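Local structure of lectin CEL-I, N-acetyl-D-galactosamine-specific C-type (Cucumaria echinata, 4WQQ) at residues Tyr16-Thr21 against Arg63-Gln68; His30-Tyr35 against Tyr134-Thr139; Leu72-Tyr77 against Gly113-Thr118. The protein binds sugars with the help of calcium as a C-type lectin, naturally specific for N-acetylgalactosamine and engineered here to recognise mannose. The protein carries 3 engineered substitutions. All coordinates share one frame; numbering follows the deposited sequence.

Contact 1 of 3, residues Tyr16-Thr21 against Arg63-Gln68; sequences YRFFNT and RGIDSQ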
loop_
_atom_site.group_PDB
_atom_site.type_symbol
_atom_site.label_atom_id
_atom_site.label_comp_id
_atom_site.label_asym_id
_atom_site.label_seq_id
_atom_site.Cartn_x
_atom_site.Cartn_y
_atom_site.Cartn_z
ATOM N N TYR A 16 -5.795 7.718 3.218
ATOM C CA TYR A 16 -5.759 9.133 3.571
ATOM C C TYR A 16 -5.048 9.332 4.918
ATOM O O TYR A 16 -5.117 8.487 5.844
ATOM C CB TYR A 16 -7.203 9.758 3.626
ATOM C CG TYR A 16 -7.962 9.628 2.340
ATOM C CD1 TYR A 16 -8.621 8.459 2.038
ATOM C CD2 TYR A 16 -8.062 10.657 1.462
ATOM C CE1 TYR A 16 -9.300 8.316 0.846
ATOM C CE2 TYR A 16 -8.774 10.549 0.268
ATOM C CZ TYR A 16 -9.382 9.368 -0.040
ATOM O OH TYR A 16 -10.110 9.161 -1.214
ATOM N N ARG A 17 -4.342 10.459 5.080
ATOM C CA ARG A 17 -3.724 10.814 6.317
ATOM C C ARG A 17 -3.754 12.316 6.535
ATOM O O ARG A 17 -3.268 13.086 5.712
ATOM C CB ARG A 17 -2.293 10.320 6.405
ATOM C CG ARG A 17 -1.645 10.509 7.773
ATOM C CD ARG A 17 -0.417 9.626 7.888
ATOM N NE ARG A 17 0.311 9.917 9.105
ATOM C CZ ARG A 17 1.492 9.408 9.421
ATOM N NH1 ARG A 17 2.104 8.570 8.596
ATOM N NH2 ARG A 17 2.066 9.791 10.571
ATOM N N PHE A 18 -4.342 12.708 7.659
ATOM C CA PHE A 18 -4.371 14.065 8.064
ATOM C C PHE A 18 -3.225 14.444 8.981
ATOM O O PHE A 18 -2.901 13.705 9.923
ATOM C CB PHE A 18 -5.701 14.323 8.794
ATOM C CG PHE A 18 -5.779 15.687 9.414
ATOM C CD1 PHE A 18 -5.743 16.809 8.603
ATOM C CD2 PHE A 18 -5.808 15.856 10.815
ATOM C CE1 PHE A 18 -5.762 18.081 9.119
ATOM C CE2 PHE A 18 -5.849 17.139 11.343
ATOM C CZ PHE A 18 -5.791 18.250 10.531
ATOM N N PHE A 19 -2.589 15.572 8.646
ATOM C CA PHE A 19 -1.537 16.180 9.394
ATOM C C PHE A 19 -1.974 17.493 9.998
ATOM O O PHE A 19 -2.211 18.491 9.354
ATOM C CB PHE A 19 -0.316 16.394 8.523
ATOM C CG PHE A 19 0.333 15.107 8.118
ATOM C CD1 PHE A 19 1.253 14.484 8.936
ATOM C CD2 PHE A 19 -0.044 14.487 6.943
ATOM C CE1 PHE A 19 1.843 13.272 8.574
ATOM C CE2 PHE A 19 0.527 13.280 6.610
ATOM C CZ PHE A 19 1.465 12.681 7.420
ATOM N N ASN A 20 -2.048 17.477 11.320
ATOM C CA ASN A 20 -2.588 18.602 12.091
ATOM C C ASN A 20 -1.490 19.599 12.426
ATOM O O ASN A 20 -1.196 19.874 13.569
ATOM C CB ASN A 20 -3.286 18.077 13.321
ATOM C CG ASN A 20 -4.193 19.108 13.951
ATOM O OD1 ASN A 20 -4.496 20.126 13.384
ATOM N ND2 ASN A 20 -4.672 18.802 15.123
ATOM N N THR A 21 -0.898 20.128 11.360
ATOM C CA THR A 21 0.249 21.030 11.412
ATOM C C THR A 21 0.016 22.105 10.432
ATOM O O THR A 21 -0.240 21.862 9.218
ATOM C CB THR A 21 1.558 20.247 11.068
ATOM O OG1 THR A 21 1.832 19.278 12.105
ATOM C CG2 THR A 21 2.772 21.163 10.936
ATOM N N ARG A 63 -12.275 17.252 10.428
ATOM C CA ARG A 63 -12.965 17.951 11.509
ATOM C C ARG A 63 -13.188 17.076 12.728
ATOM O O ARG A 63 -13.367 17.617 13.837
ATOM C CB ARG A 63 -14.237 18.572 10.969
ATOM C CG ARG A 63 -14.028 19.546 9.814
ATOM C CD ARG A 63 -13.016 20.623 10.141
ATOM N NE ARG A 63 -13.472 21.466 11.234
ATOM C CZ ARG A 63 -12.750 22.384 11.857
ATOM N NH1 ARG A 63 -11.487 22.584 11.564
ATOM N NH2 ARG A 63 -13.294 23.110 12.787
ATOM N N GLY A 64 -12.984 15.767 12.572
ATOM C CA GLY A 64 -12.943 14.868 13.750
ATOM C C GLY A 64 -11.673 14.950 14.547
ATOM O O GLY A 64 -11.628 14.674 15.764
ATOM N N ILE A 65 -10.585 15.379 13.897
ATOM C CA ILE A 65 -9.357 15.559 14.587
ATOM C C ILE A 65 -9.061 17.012 14.964
ATOM O O ILE A 65 -8.466 17.292 16.027
ATOM C CB ILE A 65 -8.240 14.958 13.704
ATOM C CG1 ILE A 65 -8.499 13.436 13.676
ATOM C CG2 ILE A 65 -6.868 15.205 14.331
ATOM C CD1 ILE A 65 -7.856 12.778 12.513
ATOM N N ASP A 66 -9.385 17.935 14.074
ATOM C CA ASP A 66 -9.060 19.346 14.230
ATOM C C ASP A 66 -10.351 20.146 14.415
ATOM O O ASP A 66 -11.205 20.255 13.513
ATOM C CB ASP A 66 -8.304 19.806 12.976
ATOM C CG ASP A 66 -7.958 21.284 12.966
ATOM O OD1 ASP A 66 -7.976 21.986 14.027
ATOM O OD2 ASP A 66 -7.592 21.784 11.852
ATOM N N SER A 67 -10.505 20.699 15.612
ATOM C CA SER A 67 -11.654 21.540 15.857
ATOM C C SER A 67 -11.398 23.023 15.671
ATOM O O SER A 67 -12.288 23.839 15.924
ATOM C CB SER A 67 -12.180 21.254 17.278
ATOM O OG SER A 67 -11.225 21.613 18.223
ATOM N N GLN A 68 -10.199 23.411 15.223
ATOM C CA GLN A 68 -9.865 24.824 15.181
ATOM C C GLN A 68 -10.460 25.469 13.924
ATOM O O GLN A 68 -10.565 24.812 12.918
ATOM C CB GLN A 68 -8.357 25.044 15.214
ATOM C CG GLN A 68 -7.639 24.556 16.447
ATOM C CD GLN A 68 -6.148 24.709 16.316
ATOM O OE1 GLN A 68 -5.576 24.642 15.190
ATOM N NE2 GLN A 68 -5.468 24.898 17.478
HETATM O O HOH W 1 -6.415 21.175 16.241
#

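Contact 2 of 3, residues His30-Tyr35 against Tyr134-Thr139; sequences HECVSY and YMCKLT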
loop_
_atom_site.group_PDB
_atom_site.type_symbol
_atom_site.label_atom_id
_atom_site.label_comp_id
_atom_site.label_asym_id
_atom_site.label_seq_id
_atom_site.Cartn_x
_atom_site.Cartn_y
_atom_site.Cartn_z
ATOM N N HIS A 30 5.149 19.146 -0.619
ATOM C CA HIS A 30 6.411 18.453 -0.333
ATOM C C HIS A 30 6.274 17.332 0.692
ATOM O O HIS A 30 6.735 16.221 0.442
ATOM C CB HIS A 30 7.472 19.491 0.112
ATOM C CG HIS A 30 8.717 18.881 0.678
ATOM N ND1 HIS A 30 9.773 18.463 -0.115
ATOM C CD2 HIS A 30 9.058 18.588 1.949
ATOM C CE1 HIS A 30 10.722 17.948 0.657
ATOM N NE2 HIS A 30 10.303 17.995 1.903
ATOM N N GLU A 31 5.649 17.594 1.844
ATOM C CA GLU A 31 5.533 16.626 2.879
ATOM C C GLU A 31 4.715 15.440 2.399
ATOM O O GLU A 31 5.109 14.295 2.587
ATOM C CB GLU A 31 4.839 17.229 4.110
ATOM C CG GLU A 31 5.757 18.098 4.952
ATOM C CD GLU A 31 6.919 17.325 5.538
ATOM O OE1 GLU A 31 8.004 17.924 5.631
ATOM O OE2 GLU A 31 6.754 16.143 5.898
ATOM N N CYS A 32 3.583 15.682 1.755
ATOM C CA CYS A 32 2.812 14.531 1.236
ATOM C C CYS A 32 3.572 13.649 0.250
ATOM O O CYS A 32 3.545 12.443 0.330
ATOM C CB CYS A 32 1.461 14.937 0.550
ATOM S SG CYS A 32 0.223 15.579 1.711
ATOM N N VAL A 33 4.245 14.282 -0.703
ATOM C CA VAL A 33 4.906 13.536 -1.745
ATOM C C VAL A 33 6.049 12.694 -1.156
ATOM O O VAL A 33 6.389 11.620 -1.686
ATOM C CB VAL A 33 5.338 14.486 -2.879
ATOM C CG1 VAL A 33 6.214 13.750 -3.882
ATOM C CG2 VAL A 33 4.117 15.001 -3.615
ATOM N N SER A 34 6.668 13.203 -0.100
ATOM C CA SER A 34 7.751 12.495 0.577
ATOM C C SER A 34 7.460 11.065 0.981
ATOM O O SER A 34 8.398 10.270 1.033
ATOM C CB SER A 34 8.266 13.307 1.766
ATOM O OG SER A 34 7.403 13.189 2.893
ATOM N N TYR A 35 6.184 10.685 1.188
ATOM C CA TYR A 35 5.812 9.297 1.575
ATOM C C TYR A 35 5.753 8.346 0.394
ATOM O O TYR A 35 5.569 7.160 0.591
ATOM C CB TYR A 35 4.463 9.324 2.277
ATOM C CG TYR A 35 4.508 10.034 3.575
ATOM C CD1 TYR A 35 4.890 9.366 4.734
ATOM C CD2 TYR A 35 4.107 11.364 3.666
ATOM C CE1 TYR A 35 4.979 10.052 5.953
ATOM C CE2 TYR A 35 4.179 12.077 4.897
ATOM C CZ TYR A 35 4.592 11.407 6.030
ATOM O OH TYR A 35 4.667 12.076 7.223
ATOM N N TYR A 134 -3.117 20.047 6.506
ATOM C CA TYR A 134 -3.105 19.353 5.217
ATOM C C TYR A 134 -3.461 17.884 5.339
ATOM O O TYR A 134 -3.402 17.302 6.378
ATOM C CB TYR A 134 -1.795 19.588 4.458
ATOM C CG TYR A 134 -0.574 19.014 5.119
ATOM C CD1 TYR A 134 0.082 19.691 6.119
ATOM C CD2 TYR A 134 -0.020 17.782 4.669
ATOM C CE1 TYR A 134 1.220 19.163 6.667
ATOM C CE2 TYR A 134 1.091 17.248 5.219
ATOM C CZ TYR A 134 1.721 17.917 6.228
ATOM O OH TYR A 134 2.887 17.426 6.831
ATOM N N MET A 135 -3.858 17.352 4.216
ATOM C CA MET A 135 -4.246 15.963 4.119
ATOM C C MET A 135 -3.541 15.328 2.903
ATOM O O MET A 135 -3.581 15.873 1.784
ATOM C CB MET A 135 -5.729 15.981 3.837
ATOM C CG MET A 135 -6.389 14.686 3.494
ATOM S SD MET A 135 -7.017 13.842 4.920
ATOM C CE MET A 135 -8.132 15.000 5.834
ATOM N N CYS A 136 -3.006 14.142 3.110
ATOM C CA CYS A 136 -2.415 13.388 2.030
ATOM C C CYS A 136 -3.281 12.201 1.625
ATOM O O CYS A 136 -4.154 11.766 2.393
ATOM C CB CYS A 136 -1.045 12.865 2.419
ATOM S SG CYS A 136 0.059 14.135 3.136
ATOM N N LYS A 137 -3.024 11.708 0.437
ATOM C CA LYS A 137 -3.830 10.613 -0.154
ATOM C C LYS A 137 -2.841 9.746 -0.859
ATOM O O LYS A 137 -1.980 10.255 -1.562
ATOM C CB LYS A 137 -4.826 11.221 -1.127
ATOM C CG LYS A 137 -5.663 10.320 -1.982
ATOM C CD LYS A 137 -6.692 11.168 -2.794
ATOM C CE LYS A 137 -7.292 10.338 -3.917
ATOM N NZ LYS A 137 -8.368 11.022 -4.671
ATOM N N LEU A 138 -3.027 8.423 -0.735
ATOM C CA LEU A 138 -2.349 7.461 -1.569
ATOM C C LEU A 138 -3.130 7.065 -2.797
ATOM O O LEU A 138 -4.326 6.779 -2.707
ATOM C CB LEU A 138 -2.061 6.230 -0.759
ATOM C CG LEU A 138 -1.230 6.463 0.493
ATOM C CD1 LEU A 138 -0.931 5.126 1.065
ATOM C CD2 LEU A 138 0.083 7.256 0.332
ATOM N N THR A 139 -2.416 7.011 -3.924
ATOM C CA THR A 139 -2.976 6.525 -5.181
ATOM C C THR A 139 -2.085 5.347 -5.652
ATOM O O THR A 139 -0.872 5.469 -5.795
ATOM C CB THR A 139 -3.043 7.643 -6.263
ATOM O OG1 THR A 139 -3.877 8.701 -5.774
ATOM C CG2 THR A 139 -3.633 7.143 -7.585
HETATM O O HOH W 2 4.286 14.968 7.122
#

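Contact 3 of 3, residues Leu72-Tyr77 against Gly113-Thr118; sequences LWIGLY and GQFRHT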
loop_
_atom_site.group_PDB
_atom_site.type_symbol
_atom_site.label_atom_id
_atom_site.label_comp_id
_atom_site.label_asym_id
_atom_site.label_seq_id
_atom_site.Cartn_x
_atom_site.Cartn_y
_atom_site.Cartn_z
ATOM N N LEU A 72 -7.880 23.667 5.258
ATOM C CA LEU A 72 -7.225 22.409 4.905
ATOM C C LEU A 72 -6.723 22.476 3.476
ATOM O O LEU A 72 -7.498 22.480 2.519
ATOM C CB LEU A 72 -8.175 21.243 5.089
ATOM C CG LEU A 72 -7.616 19.818 4.793
ATOM C CD1 LEU A 72 -6.760 19.295 5.916
ATOM C CD2 LEU A 72 -8.678 18.822 4.475
ATOM N N TRP A 73 -5.400 22.483 3.287
ATOM C CA TRP A 73 -4.862 22.326 1.908
ATOM C C TRP A 73 -5.269 21.070 1.213
ATOM O O TRP A 73 -5.223 19.962 1.800
ATOM C CB TRP A 73 -3.344 22.345 1.919
ATOM C CG TRP A 73 -2.707 23.662 2.388
ATOM C CD1 TRP A 73 -1.765 23.794 3.336
ATOM C CD2 TRP A 73 -2.905 24.984 1.841
ATOM N NE1 TRP A 73 -1.385 25.096 3.472
ATOM C CE2 TRP A 73 -2.060 25.860 2.581
ATOM C CE3 TRP A 73 -3.725 25.524 0.809
ATOM C CZ2 TRP A 73 -2.000 27.261 2.317
ATOM C CZ3 TRP A 73 -3.668 26.880 0.555
ATOM C CH2 TRP A 73 -2.786 27.750 1.338
ATOM N N ILE A 74 -5.621 21.245 -0.046
ATOM C CA ILE A 74 -5.823 20.150 -0.986
ATOM C C ILE A 74 -4.929 20.350 -2.192
ATOM O O ILE A 74 -4.359 21.450 -2.414
ATOM C CB ILE A 74 -7.324 19.968 -1.369
ATOM C CG1 ILE A 74 -7.810 21.228 -2.126
ATOM C CG2 ILE A 74 -8.142 19.759 -0.117
ATOM C CD1 ILE A 74 -9.301 21.275 -2.484
ATOM N N GLY A 75 -4.843 19.335 -3.047
ATOM C CA GLY A 75 -3.891 19.356 -4.135
ATOM C C GLY A 75 -4.254 20.166 -5.373
ATOM O O GLY A 75 -3.764 19.882 -6.440
ATOM N N LEU A 76 -5.016 21.229 -5.191
ATOM C CA LEU A 76 -5.606 21.987 -6.309
ATOM C C LEU A 76 -4.859 23.291 -6.453
ATOM O O LEU A 76 -4.630 24.002 -5.467
ATOM C CB LEU A 76 -7.105 22.279 -6.039
ATOM C CG LEU A 76 -7.968 22.770 -7.206
ATOM C CD1 LEU A 76 -8.249 21.678 -8.173
ATOM C CD2 LEU A 76 -9.261 23.347 -6.702
ATOM N N TYR A 77 -4.403 23.569 -7.678
ATOM C CA TYR A 77 -3.688 24.840 -7.871
ATOM C C TYR A 77 -3.761 25.361 -9.291
ATOM O O TYR A 77 -3.964 24.579 -10.259
ATOM C CB TYR A 77 -2.234 24.674 -7.378
ATOM C CG TYR A 77 -1.223 23.877 -8.221
ATOM C CD1 TYR A 77 -1.474 22.634 -8.738
ATOM C CD2 TYR A 77 0.055 24.412 -8.450
ATOM C CE1 TYR A 77 -0.518 21.939 -9.502
ATOM C CE2 TYR A 77 1.022 23.707 -9.172
ATOM C CZ TYR A 77 0.731 22.479 -9.689
ATOM O OH TYR A 77 1.650 21.812 -10.408
ATOM N N GLY A 113 -5.521 25.806 -3.560
ATOM C CA GLY A 113 -6.831 25.397 -3.076
ATOM C C GLY A 113 -6.864 24.800 -1.671
ATOM O O GLY A 113 -5.890 24.209 -1.226
ATOM N N GLN A 114 -7.956 25.029 -0.934
ATOM C CA GLN A 114 -8.099 24.562 0.420
ATOM C C GLN A 114 -9.606 24.417 0.754
ATOM O O GLN A 114 -10.431 25.151 0.206
ATOM C CB GLN A 114 -7.416 25.543 1.428
ATOM C CG GLN A 114 -7.980 26.959 1.377
ATOM C CD GLN A 114 -7.303 28.005 2.246
ATOM O OE1 GLN A 114 -7.882 29.056 2.384
ATOM N NE2 GLN A 114 -6.088 27.784 2.757
ATOM N N PHE A 115 -9.942 23.499 1.639
ATOM C CA PHE A 115 -11.281 23.516 2.290
ATOM C C PHE A 115 -11.364 24.627 3.340
ATOM O O PHE A 115 -10.452 24.835 4.158
ATOM C CB PHE A 115 -11.529 22.207 3.067
ATOM C CG PHE A 115 -11.761 20.960 2.238
ATOM C CD1 PHE A 115 -11.580 20.889 0.876
ATOM C CD2 PHE A 115 -12.167 19.817 2.892
ATOM C CE1 PHE A 115 -11.778 19.715 0.194
ATOM C CE2 PHE A 115 -12.437 18.657 2.208
ATOM C CZ PHE A 115 -12.236 18.588 0.870
ATOM N N ARG A 116 -12.498 25.292 3.389
ATOM C CA ARG A 116 -12.969 25.967 4.600
ATOM C C ARG A 116 -13.481 24.961 5.642
ATOM O O ARG A 116 -13.824 23.843 5.302
ATOM C CB ARG A 116 -14.144 26.920 4.217
ATOM C CG ARG A 116 -13.674 27.858 3.162
ATOM C CD ARG A 116 -14.365 29.168 3.130
ATOM N NE ARG A 116 -13.350 30.174 3.419
ATOM C CZ ARG A 116 -13.104 31.274 2.683
ATOM N NH1 ARG A 116 -13.813 31.599 1.545
ATOM N NH2 ARG A 116 -12.130 32.062 3.100
ATOM N N HIS A 117 -13.510 25.382 6.897
ATOM C CA HIS A 117 -14.000 24.510 7.957
ATOM C C HIS A 117 -15.539 24.554 8.018
ATOM O O HIS A 117 -16.127 23.792 8.789
ATOM C CB HIS A 117 -13.424 24.828 9.347
ATOM C CG HIS A 117 -13.892 26.102 9.976
ATOM N ND1 HIS A 117 -13.411 27.350 9.618
ATOM C CD2 HIS A 117 -14.804 26.326 10.973
ATOM C CE1 HIS A 117 -13.958 28.265 10.412
ATOM N NE2 HIS A 117 -14.809 27.667 11.224
ATOM N N THR A 118 -16.134 25.387 7.187
ATOM C CA THR A 118 -17.615 25.585 7.186
ATOM C C THR A 118 -18.216 25.027 5.904
ATOM O O THR A 118 -17.497 24.681 4.932
ATOM C CB THR A 118 -17.919 27.061 7.301
ATOM O OG1 THR A 118 -17.243 27.770 6.261
ATOM C CG2 THR A 118 -17.545 27.561 8.594
#

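Contact 1 of 3, residues Tyr16-Thr21 against Arg63-Gln68
F18 meets I65 and D66 where strand 14-23 faces the C-terminal part of helix 52-65 and the turn after it, an instructive case of one ring taking an apolar and a charged neighbour together. F18 CG stands anti to the backbone N (chi1 173°), which places it on the side where I65 and D66 lie. The I65 methyl CG2 arrives at the ring's edge, near its plane, 3.7 Å from F18 CE2, while the two side chains slide past each other in opposite directions. D66 comes in obliquely with its methylene, D66 CB lying 3.8 Å from F18 CZ. Although these side chains cross at about a right angle, the carboxylate is turned only 16° from the ring plane.

N20 completes the group from the strand. Its OD1 lies 3.7 Å from D66 CG. K133 NZ serves both groups, hydrogen-bonded to N20 OD1 and in a salt bridge with D66 OD2, which would be expected to offset the repulsion of their oxygens. Water 1 bridges the same pair, accepting from N20 ND2 at 3.1 Å and donating to D66 OD1 at 2.8 Å. That D66 oxygen also receives Q68 N at 2.9 Å, from above the carboxylate plane, which closes an Asx turn. W62 NE1 bonds to OD2 as well, a setting that would be expected to stabilise the negative charge of the buried D66.

The F18 ring also meets W62 of helix 52-65 and M135 of strand 132-140, and so packs the sheet's strands against the helix.

Contact 2 of 3, residues His30-Tyr35 against Tyr134-Thr139
The disulfide C32-C136 is the cross-link of the C-type lectin fold that ties the first helix of the domain to its last strand, here helix 25-34 to strand 132-140. It exemplifies a covalent bond set into ordinary packing. The axes of the short helix and strand segments approach to 8.4 Å and run in similar directions, 30° apart. Each cysteine holds its SG anti to its own carbonyl carbon, and the two sulfurs join at 2.0 Å from C32 SG to C136 SG with a left-handed twist, chi3 -81°.

The bridge lies beside the ring of Y134. C32 SG sits at the ring's edge, 3.7 Å from Y134 CD2, in a sulfur-aromatic contact, and C136 SG also lies at the edge, in the plane. Y134 CG occupies the position between backbone N and carbonyl carbon (chi1 65°), and from there the ring extends beside the disulfide to put its phenol oxygen at the helix, Y134 OH coming to 3.4 Å from E31 CB, an oblique approach to the aliphatic base of that side chain. F19 of strand 14-23 meets the same ring with its own, the planes nearly parallel.

Y35 follows the helix, and its O is hydrogen-bonded to T39 OG1 of the second subunit, so the contact borders the dimer interface. The E31 chain is bent at chi2 and its carboxylate end leads away from the strand. Water 2 gathers the polar ends: it donates to E31 OE2 at 3.0 Å and bonds to Y35 OH at 2.9 Å and to Y134 OH at 2.8 Å.

Contact 3 of 3, residues Leu72-Tyr77 against Gly113-Thr118
W73 holds its CG anti to the carbonyl carbon (chi1 -64°), whereas Q114, opposite it, sets CG between backbone N and carbonyl carbon (chi1 59°). From these starts, with the glutamine chain extended beyond CG, the amide comes to lie over the indole: Q114 NE2 is 3.4 Å from W73 CZ3, above one face and offset toward the rim, with amide and ring planes 36° apart. The other ends are fixed from outside, Q114 OE1 by the amides of N124 and N126, and W73 NE1 by the carbonyl of T23. At the indole's edge, in its plane, G113 O lies 3.2 Å from W73 CE3.

Residues 73-76 spell WIGL, the signature sequence of the C-type lectin fold, on strand 71-77. That strand pairs with strand 112-116 in antiparallel fashion. L72 and F115 form a hydrogen-bonded pair, with L72 N to F115 O at 3.0 Å and F115 N to L72 O at 2.8 Å; W73 and Q114 follow as a non-hydrogen-bonded pair. Then the chain turns a corner at G75, and G113 is gripped from both sides of that corner. Its oxygen accepts I74 N at 3.2 Å, nearly straight at the hydrogen though from above the carbonyl plane, and its nitrogen gives to L76 O at 2.8 Å.

On the face carrying L72 and F115 the contact is apolar. These two lie side by side, pointing the same way, L72 CD2 4.0 Å from F115 CD2. I74 also packs against the phenyl group, crossing it at about a right angle with its CG2 3.6 Å from F115 CE1. The F115 ring also meets W123 and touches V58 and W62 of helix 52-65. One residue beyond F115, R116 belongs to the mannose pocket, its NH2 making a weak hydrogen bond to the sugar's O1.

Overall arrangement
Followed from the N terminus, the chain opens contact 1 in strand 14-23 and, almost at once, contact 2 in helix 25-34. Contact 1 closes first, after 41 residues, at the end of helix 52-65; contact 2 closes only with strand 132-140, 98 residues on, so the two cross. Contact 3 starts after contact 1 has closed and is nested inside the long loop of contact 2, joining neighbouring strands 71-77 and 112-116. All three reach one sheet, in which strand 132-140 pairs with both 14-23 and 71-77. L72 CD1 touches both F18 and Y134, tying helix packing, the disulfide region and strands 71-77 and 112-116 into one core.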